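Local coordinates for protein beta-L-arabinobiosidase (Bacteroides thetaiotaomicron, PDB 5MQR) that is a multidomain gut-bacterial hydrolase that probably cleaves glycosidic bonds of plant pectin, arabinofuranose linkages among them, at residues G209-E212 with K213-D216; E670-Y673 with Y674-S678; E980-V983 with E984-H988. One frame throughout, in Å; residues are numbered along the deposited sequence.

Contact 1 stands apart: its centre lies about 80 Å from that of contact 2 and 81 Å from that of contact 3, on the other side of the chain's centre. It comes first in the chain, in a surface loop after strand 202-206 in the N-terminal beta-propeller part. Contact 2, on helix 666-680, follows, and contact 3, ending helix 972-985, comes last. These two touch, their centres 12 Å apart: Arg675 NH1 lies 2.6 Å from Gln986 OE1 and Glu670 OE1 2.7 Å from Tyr987 OH, both probable hydrogen bonds that join two helices of the helical part. The turn of contact 1 touches neither, nearest atoms about 68 Å away.

Contact 1 of 3, residues G209-E212 with K213-D216; sequences GFNE and KNTD
Asn211 and Asn214 close a type I beta turn: Asn214 N donates to Asn211 O over 3.3 Å, and phi/psi at the two middle residues, Glu212 (-55°/-37°) and Lys213, fit that class. The carbonyl of Asn211 has a second donor. Thr215 OG1 comes within 2.7 Å of Asn211 O, and the two donors sit above opposite faces of its carbonyl plane, neither on a lone pair. Asn211 also works through its side chain, whose OD1 receives a weak bond from Lys213 N at 3.0 Å, an Asx turn laid over the beta turn.

With Asn214 CG lying between the backbone N and the carbonyl carbon (chi1 67°), the carboxamide turns back over the preceding residues and uses both of its polar atoms. Asn214 ND2 gives a hydrogen to Gly209 O (3.0 Å), in the carbonyl plane on a lone pair, while Asn214 OD1 takes one from Asn211 N (2.9 Å). Bridging the two peptides that flank Phe210, this pair of bonds fixes which way round the amide sits. Its plane is nearly parallel to that of the Asn211 amide, and the two are stacked. Beside them, Phe210 CD2 lies 4.1 Å from Thr215 CG2, while the ring also meets Pro129 and Ile185. The whole is a type I beta turn, overlaid by an Asx turn that a weak bond holds, in a surface loop following the edge strand of a four-stranded antiparallel sheet, consistent with a propeller blade.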
loop_
_atom_site.group_PDB
_atom_site.type_symbol
_atom_site.label_atom_id
_atom_site.label_comp_id
_atom_site.label_asym_id
_atom_site.label_seq_id
_atom_site.Cartn_x
_atom_site.Cartn_y
_atom_site.Cartn_z
ATOM N N GLY A 209 -51.114 0.283 24.375
ATOM C CA GLY A 209 -51.954 -0.725 24.995
ATOM C C GLY A 209 -51.243 -1.538 26.049
ATOM O O GLY A 209 -51.905 -2.146 26.882
ATOM N N PHE A 210 -49.906 -1.555 26.024
ATOM C CA PHE A 210 -49.121 -2.165 27.097
ATOM C C PHE A 210 -48.584 -1.132 28.093
ATOM O O PHE A 210 -48.291 0.000 27.743
ATOM C CB PHE A 210 -47.999 -3.022 26.522
ATOM C CG PHE A 210 -48.507 -4.216 25.774
ATOM C CD1 PHE A 210 -48.791 -4.136 24.415
ATOM C CD2 PHE A 210 -48.754 -5.404 26.435
ATOM C CE1 PHE A 210 -49.274 -5.237 23.731
ATOM C CE2 PHE A 210 -49.244 -6.506 25.755
ATOM C CZ PHE A 210 -49.503 -6.425 24.402
ATOM N N ASN A 211 -48.477 -1.556 29.344
ATOM C CA ASN A 211 -48.058 -0.688 30.434
ATOM C C ASN A 211 -47.584 -1.554 31.603
ATOM O O ASN A 211 -47.551 -2.791 31.487
ATOM C CB ASN A 211 -49.222 0.224 30.828
ATOM C CG ASN A 211 -50.496 -0.543 31.077
ATOM O OD1 ASN A 211 -50.571 -1.356 31.991
ATOM N ND2 ASN A 211 -51.502 -0.304 30.251
ATOM N N GLU A 212 -47.220 -0.909 32.715
ATOM C CA GLU A 212 -46.746 -1.604 33.919
ATOM C C GLU A 212 -47.722 -2.668 34.425
ATOM O O GLU A 212 -47.300 -3.724 34.893
ATOM C CB GLU A 212 -46.475 -0.611 35.060
ATOM C CG GLU A 212 -45.452 0.474 34.764
ATOM C CD GLU A 212 -44.673 0.887 36.004
ATOM O OE1 GLU A 212 -43.817 0.087 36.481
ATOM O OE2 GLU A 212 -44.904 2.006 36.491
ATOM N N LYS A 213 -49.022 -2.394 34.323
ATOM C CA LYS A 213 -50.039 -3.281 34.886
ATOM C C LYS A 213 -50.336 -4.556 34.100
ATOM O O LYS A 213 -50.936 -5.455 34.669
ATOM C CB LYS A 213 -51.324 -2.498 35.158
ATOM C CG LYS A 213 -51.097 -1.408 36.203
ATOM C CD LYS A 213 -52.394 -0.788 36.699
ATOM C CE LYS A 213 -52.257 -0.227 38.114
ATOM N NZ LYS A 213 -53.603 -0.145 38.754
ATOM N N ASN A 214 -49.913 -4.641 32.829
ATOM C CA ASN A 214 -50.124 -5.854 32.005
ATOM C C ASN A 214 -48.845 -6.437 31.326
ATOM O O ASN A 214 -48.936 -7.169 30.336
ATOM C CB ASN A 214 -51.228 -5.595 30.961
ATOM C CG ASN A 214 -50.826 -4.577 29.901
ATOM O OD1 ASN A 214 -49.670 -4.174 29.783
ATOM N ND2 ASN A 214 -51.790 -4.156 29.123
ATOM N N THR A 215 -47.676 -6.096 31.851
ATOM C CA THR A 215 -46.410 -6.652 31.396
ATOM C C THR A 215 -45.694 -7.358 32.547
ATOM O O THR A 215 -45.981 -7.112 33.723
ATOM C CB THR A 215 -45.505 -5.570 30.793
ATOM O OG1 THR A 215 -45.405 -4.455 31.687
ATOM C CG2 THR A 215 -46.059 -5.095 29.464
ATOM N N ASP A 216 -44.756 -8.234 32.186
ATOM C CA ASP A 216 -44.168 -9.209 33.112
ATOM C C ASP A 216 -42.769 -8.862 33.618
ATOM O O ASP A 216 -42.141 -9.678 34.274
ATOM C CB ASP A 216 -44.151 -10.585 32.440
ATOM C CG ASP A 216 -45.544 -11.085 32.095
ATOM O OD1 ASP A 216 -46.485 -10.799 32.858
ATOM O OD2 ASP A 216 -45.703 -11.775 31.068
#

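Contact 2 of 3, residues E670-Y673 with Y674-S678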
loop_
_atom_site.group_PDB
_atom_site.type_symbol
_atom_site.label_atom_id
_atom_site.label_comp_id
_atom_site.label_asym_id
_atom_site.label_seq_id
_atom_site.Cartn_x
_atom_site.Cartn_y
_atom_site.Cartn_z
ATOM N N GLU A 670 6.327 12.088 -16.339
ATOM C CA GLU A 670 6.758 11.901 -17.717
ATOM C C GLU A 670 8.258 12.131 -17.865
ATOM O O GLU A 670 8.908 11.394 -18.585
ATOM C CB GLU A 670 6.004 12.842 -18.660
ATOM C CG GLU A 670 6.406 12.707 -20.118
ATOM C CD GLU A 670 5.591 13.599 -21.031
ATOM O OE1 GLU A 670 5.586 14.836 -20.858
ATOM O OE2 GLU A 670 4.962 13.057 -21.945
HETATM N N MSE A 671 8.785 13.141 -17.181
HETATM C CA MSE A 671 10.219 13.493 -17.291
HETATM C C MSE A 671 11.070 12.444 -16.647
HETATM O O MSE A 671 12.166 12.178 -17.105
HETATM C CB MSE A 671 10.524 14.858 -16.677
HETATM C CG MSE A 671 11.869 15.439 -17.093
HETATM SE SE MSE A 671 12.010 15.615 -19.073
HETATM C CE MSE A 671 10.348 16.625 -19.384
ATOM N N TYR A 672 10.570 11.844 -15.564
ATOM C CA TYR A 672 11.229 10.740 -14.921
ATOM C C TYR A 672 11.510 9.650 -15.937
ATOM O O TYR A 672 12.639 9.213 -16.109
ATOM C CB TYR A 672 10.377 10.189 -13.765
ATOM C CG TYR A 672 11.079 9.088 -13.045
ATOM C CD1 TYR A 672 11.972 9.357 -12.025
ATOM C CD2 TYR A 672 10.886 7.758 -13.418
ATOM C CE1 TYR A 672 12.641 8.331 -11.383
ATOM C CE2 TYR A 672 11.553 6.728 -12.777
ATOM C CZ TYR A 672 12.429 7.022 -11.761
ATOM O OH TYR A 672 13.127 5.997 -11.157
ATOM N N TYR A 673 10.467 9.225 -16.626
ATOM C CA TYR A 673 10.609 8.139 -17.584
ATOM C C TYR A 673 11.382 8.582 -18.812
ATOM O O TYR A 673 12.234 7.823 -19.292
ATOM C CB TYR A 673 9.238 7.492 -17.912
ATOM C CG TYR A 673 8.734 6.758 -16.702
ATOM C CD1 TYR A 673 9.256 5.512 -16.351
ATOM C CD2 TYR A 673 7.820 7.359 -15.828
ATOM C CE1 TYR A 673 8.829 4.865 -15.186
ATOM C CE2 TYR A 673 7.398 6.731 -14.671
ATOM C CZ TYR A 673 7.900 5.493 -14.352
ATOM O OH TYR A 673 7.478 4.897 -13.200
ATOM N N TYR A 674 11.149 9.810 -19.285
ATOM C CA TYR A 674 11.864 10.280 -20.455
ATOM C C TYR A 674 13.394 10.270 -20.266
ATOM O O TYR A 674 14.124 9.861 -21.149
ATOM C CB TYR A 674 11.408 11.685 -20.870
ATOM C CG TYR A 674 12.248 12.279 -21.992
ATOM C CD1 TYR A 674 12.094 11.845 -23.297
ATOM C CD2 TYR A 674 13.224 13.218 -21.729
ATOM C CE1 TYR A 674 12.868 12.350 -24.321
ATOM C CE2 TYR A 674 14.018 13.747 -22.755
ATOM C CZ TYR A 674 13.835 13.304 -24.043
ATOM O OH TYR A 674 14.592 13.825 -25.058
ATOM N N ARG A 675 13.861 10.725 -19.121
ATOM C CA ARG A 675 15.302 10.891 -18.917
ATOM C C ARG A 675 15.982 9.539 -18.792
ATOM O O ARG A 675 17.131 9.404 -19.209
ATOM C CB ARG A 675 15.598 11.778 -17.713
ATOM C CG ARG A 675 15.327 13.268 -17.993
ATOM C CD ARG A 675 16.268 13.859 -19.043
ATOM N NE ARG A 675 17.642 13.751 -18.615
ATOM C CZ ARG A 675 18.383 14.734 -18.095
ATOM N NH1 ARG A 675 17.923 15.988 -17.963
ATOM N NH2 ARG A 675 19.622 14.451 -17.707
ATOM N N TRP A 676 15.269 8.534 -18.267
ATOM C CA TRP A 676 15.822 7.183 -18.317
ATOM C C TRP A 676 15.901 6.664 -19.765
ATOM O O TRP A 676 16.900 6.079 -20.141
ATOM C CB TRP A 676 15.043 6.195 -17.464
ATOM C CG TRP A 676 15.263 6.306 -16.015
ATOM C CD1 TRP A 676 14.292 6.420 -15.064
ATOM C CD2 TRP A 676 16.508 6.271 -15.314
ATOM N NE1 TRP A 676 14.854 6.470 -13.814
ATOM C CE2 TRP A 676 16.210 6.392 -13.932
ATOM C CE3 TRP A 676 17.840 6.192 -15.712
ATOM C CZ2 TRP A 676 17.192 6.422 -12.946
ATOM C CZ3 TRP A 676 18.823 6.209 -14.735
ATOM C CH2 TRP A 676 18.495 6.323 -13.364
ATOM N N TRP A 677 14.836 6.884 -20.539
ATOM C CA TRP A 677 14.746 6.454 -21.925
ATOM C C TRP A 677 15.816 7.134 -22.782
ATOM O O TRP A 677 16.369 6.550 -23.716
ATOM C CB TRP A 677 13.334 6.791 -22.446
ATOM C CG TRP A 677 13.051 6.490 -23.892
ATOM C CD1 TRP A 677 12.604 5.314 -24.417
ATOM C CD2 TRP A 677 13.121 7.403 -24.969
ATOM N NE1 TRP A 677 12.412 5.435 -25.766
ATOM C CE2 TRP A 677 12.722 6.713 -26.134
ATOM C CE3 TRP A 677 13.502 8.739 -25.077
ATOM C CZ2 TRP A 677 12.699 7.313 -27.390
ATOM C CZ3 TRP A 677 13.470 9.339 -26.323
ATOM C CH2 TRP A 677 13.059 8.626 -27.461
ATOM N N SER A 678 16.081 8.384 -22.453
ATOM C CA SER A 678 17.094 9.148 -23.113
ATOM C C SER A 678 18.494 8.658 -22.758
ATOM O O SER A 678 19.277 8.358 -23.643
ATOM C CB SER A 678 16.976 10.608 -22.710
ATOM O OG SER A 678 17.740 11.318 -23.643
#
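Helix 666-680 carries an i,i+4 aromatic pair, Tyr672 and Trp676, in a T-shaped (edge-to-face) stack. The indole presents the edge of its five-membered ring to one face of the phenol. The centroids of that ring and the phenol are 4.7 Å apart and the planes stand at 81°. CD1 and NE1 form the edge that meets the phenol, with Trp676 NE1 3.2 Å from Tyr672 CZ and Trp676 CD1 3.6 Å from Tyr672 CE2. Tyr672 reaches this place because its CG is anti to the backbone N (chi1 -177°), whereas Trp676 takes the other common helical setting, its CG anti to the carbonyl carbon.

The backbone follows the alpha-helical pattern, but not evenly. Tyr674 N binds Glu670 O at 2.8 Å and Trp677 N binds Tyr673 O at 3.0 Å, yet Trp676 N to Tyr672 O is weak at 3.5 Å. That same carbonyl oxygen also receives the side-chain amide of Asn1022, from the start of helix 1022-1029, a second donor that accompanies the lengthened bond. The hydroxyls of Tyr672 and Tyr673 are tied to the backbone oxygens of Pro659 and Phe661, which fasten this face of the helix to the segment just before it.

On another side of the helix, Met671, present as selenomethionine, makes a Met-aromatic contact with Tyr674. The two side chains lie alongside each other, pointing the same way, and chi1 together with the bend at chi2 puts the Met671 selenium by the ring, 5.0 Å from its centroid and 64° off its normal. The approach is therefore oblique, and at its closest Met671 SE is 3.8 Å from Tyr674 CD2.

Contact 3 of 3, residues E980-V983 with E984-H988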
loop_
_atom_site.group_PDB
_atom_site.type_symbol
_atom_site.label_atom_id
_atom_site.label_comp_id
_atom_site.label_asym_id
_atom_site.label_seq_id
_atom_site.Cartn_x
_atom_site.Cartn_y
_atom_site.Cartn_z
ATOM N N GLU A 980 10.636 21.993 -10.732
ATOM C CA GLU A 980 9.508 22.152 -11.641
ATOM C C GLU A 980 9.883 22.903 -12.938
ATOM O O GLU A 980 9.491 22.508 -14.048
ATOM C CB GLU A 980 8.352 22.865 -10.926
ATOM C CG GLU A 980 7.074 22.961 -11.749
ATOM C CD GLU A 980 5.850 23.319 -10.912
ATOM O OE1 GLU A 980 5.873 24.390 -10.297
ATOM O OE2 GLU A 980 4.869 22.535 -10.865
ATOM N N LEU A 981 10.634 23.987 -12.789
ATOM C CA LEU A 981 11.133 24.749 -13.930
ATOM C C LEU A 981 12.119 23.921 -14.782
ATOM O O LEU A 981 12.090 24.001 -16.007
ATOM C CB LEU A 981 11.789 26.052 -13.460
ATOM C CG LEU A 981 10.869 27.100 -12.822
ATOM C CD1 LEU A 981 11.627 28.363 -12.353
ATOM C CD2 LEU A 981 9.756 27.493 -13.785
ATOM N N TYR A 982 12.973 23.123 -14.145
ATOM C CA TYR A 982 13.849 22.220 -14.880
ATOM C C TYR A 982 12.990 21.242 -15.719
ATOM O O TYR A 982 13.252 21.005 -16.911
ATOM C CB TYR A 982 14.766 21.477 -13.908
ATOM C CG TYR A 982 15.876 20.631 -14.512
ATOM C CD1 TYR A 982 16.303 20.782 -15.841
ATOM C CD2 TYR A 982 16.531 19.698 -13.734
ATOM C CE1 TYR A 982 17.328 20.007 -16.362
ATOM C CE2 TYR A 982 17.564 18.927 -14.241
ATOM C CZ TYR A 982 17.954 19.076 -15.557
ATOM O OH TYR A 982 18.982 18.295 -16.041
ATOM N N VAL A 983 11.925 20.748 -15.115
ATOM C CA VAL A 983 10.951 19.912 -15.845
ATOM C C VAL A 983 10.302 20.647 -17.023
ATOM O O VAL A 983 10.372 20.179 -18.147
ATOM C CB VAL A 983 9.872 19.316 -14.897
ATOM C CG1 VAL A 983 8.767 18.618 -15.694
ATOM C CG2 VAL A 983 10.501 18.317 -13.923
ATOM N N GLU A 984 9.722 21.813 -16.773
ATOM C CA GLU A 984 9.055 22.575 -17.816
ATOM C C GLU A 984 10.002 22.985 -18.934
ATOM O O GLU A 984 9.574 23.110 -20.082
ATOM C CB GLU A 984 8.403 23.838 -17.240
ATOM C CG GLU A 984 7.169 23.547 -16.382
ATOM C CD GLU A 984 6.542 24.782 -15.755
ATOM O OE1 GLU A 984 7.167 25.863 -15.755
ATOM O OE2 GLU A 984 5.405 24.652 -15.249
ATOM N N SER A 985 11.265 23.211 -18.603
ATOM C CA SER A 985 12.242 23.593 -19.612
ATOM C C SER A 985 12.580 22.462 -20.592
ATOM O O SER A 985 13.022 22.744 -21.677
ATOM C CB SER A 985 13.549 24.109 -18.974
ATOM O OG SER A 985 14.363 23.045 -18.474
ATOM N N GLN A 986 12.358 21.205 -20.198
ATOM C CA GLN A 986 12.760 20.040 -20.982
ATOM C C GLN A 986 11.671 19.606 -21.977
ATOM O O GLN A 986 11.259 18.451 -22.015
ATOM C CB GLN A 986 13.195 18.896 -20.065
ATOM C CG GLN A 986 14.545 19.157 -19.391
ATOM C CD GLN A 986 14.879 18.116 -18.330
ATOM O OE1 GLN A 986 15.658 17.196 -18.576
ATOM N NE2 GLN A 986 14.289 18.256 -17.139
ATOM N N TYR A 987 11.224 20.566 -22.787
ATOM C CA TYR A 987 10.259 20.345 -23.839
ATOM C C TYR A 987 10.676 21.187 -25.029
ATOM O O TYR A 987 11.319 22.244 -24.864
ATOM C CB TYR A 987 8.839 20.710 -23.396
ATOM C CG TYR A 987 8.273 19.733 -22.407
ATOM C CD1 TYR A 987 8.487 19.892 -21.045
ATOM C CD2 TYR A 987 7.520 18.649 -22.835
ATOM C CE1 TYR A 987 7.988 18.980 -20.131
ATOM C CE2 TYR A 987 7.003 17.726 -21.923
ATOM C CZ TYR A 987 7.242 17.903 -20.568
ATOM O OH TYR A 987 6.725 17.011 -19.649
ATOM N N HIS A 988 10.339 20.684 -26.206
ATOM C CA HIS A 988 10.700 21.287 -27.478
ATOM C C HIS A 988 9.652 20.792 -28.467
ATOM O O HIS A 988 9.426 19.591 -28.566
ATOM C CB HIS A 988 12.115 20.833 -27.878
ATOM C CG HIS A 988 12.613 21.406 -29.161
ATOM N ND1 HIS A 988 13.050 22.709 -29.272
ATOM C CD2 HIS A 988 12.785 20.848 -30.385
ATOM C CE1 HIS A 988 13.456 22.933 -30.513
ATOM N NE2 HIS A 988 13.322 21.814 -31.203
HETATM O O HOH W 1 4.381 22.472 -13.820
#
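Tyr982 O is gripped by two side-chain donors at the C-terminal end of helix 972-985: Ser985 OG at 2.8 Å and Gln986 NE2 at 2.9 Å from that oxygen. They arrive from opposite faces of the carbonyl plane, the amide well above it. Here Gln986 N has only a weak bond to Tyr982 O, and its better acceptor is Val983 O at 3.0 Å; this shift from the i-4 to the i-3 carbonyl marks the closing of the helix. The chain then passes through an inverse gamma turn centred on Gln986 into strand 987-988, which pairs antiparallel with 991-992.

The Gln986 amide also stacks on the Tyr982 ring, their planes 10° apart, with NE2 3.4 Å above the ring plane and displaced toward its rim. Ser985 OG, set between its backbone N and carbonyl carbon (chi1 77°), turns back to Tyr982 O and sits in plane at the edge of the same ring. The other end of the amide, OE1, accepts from Arg675 NH1, so that both amide atoms are used and the flip of the group is fixed. A leucine in place of Gln986 would probably leave Tyr982 O with one side-chain donor fewer, remove the amide from the Tyr982 ring and cost Arg675 NH1 one of its partners.

On another side of the helix, one turn apart, Glu980 OE2 and Glu984 OE2 are 4.9 Å from each other. Glu980 OE1 is salt-bridged to Arg977 and Glu980 OE2 accepts from Gln665 NE2, which probably eases the like charges. Water 1 bridges the pair, donating to Glu980 OE2 at 3.0 Å and to Glu984 OE2 at 2.8 Å.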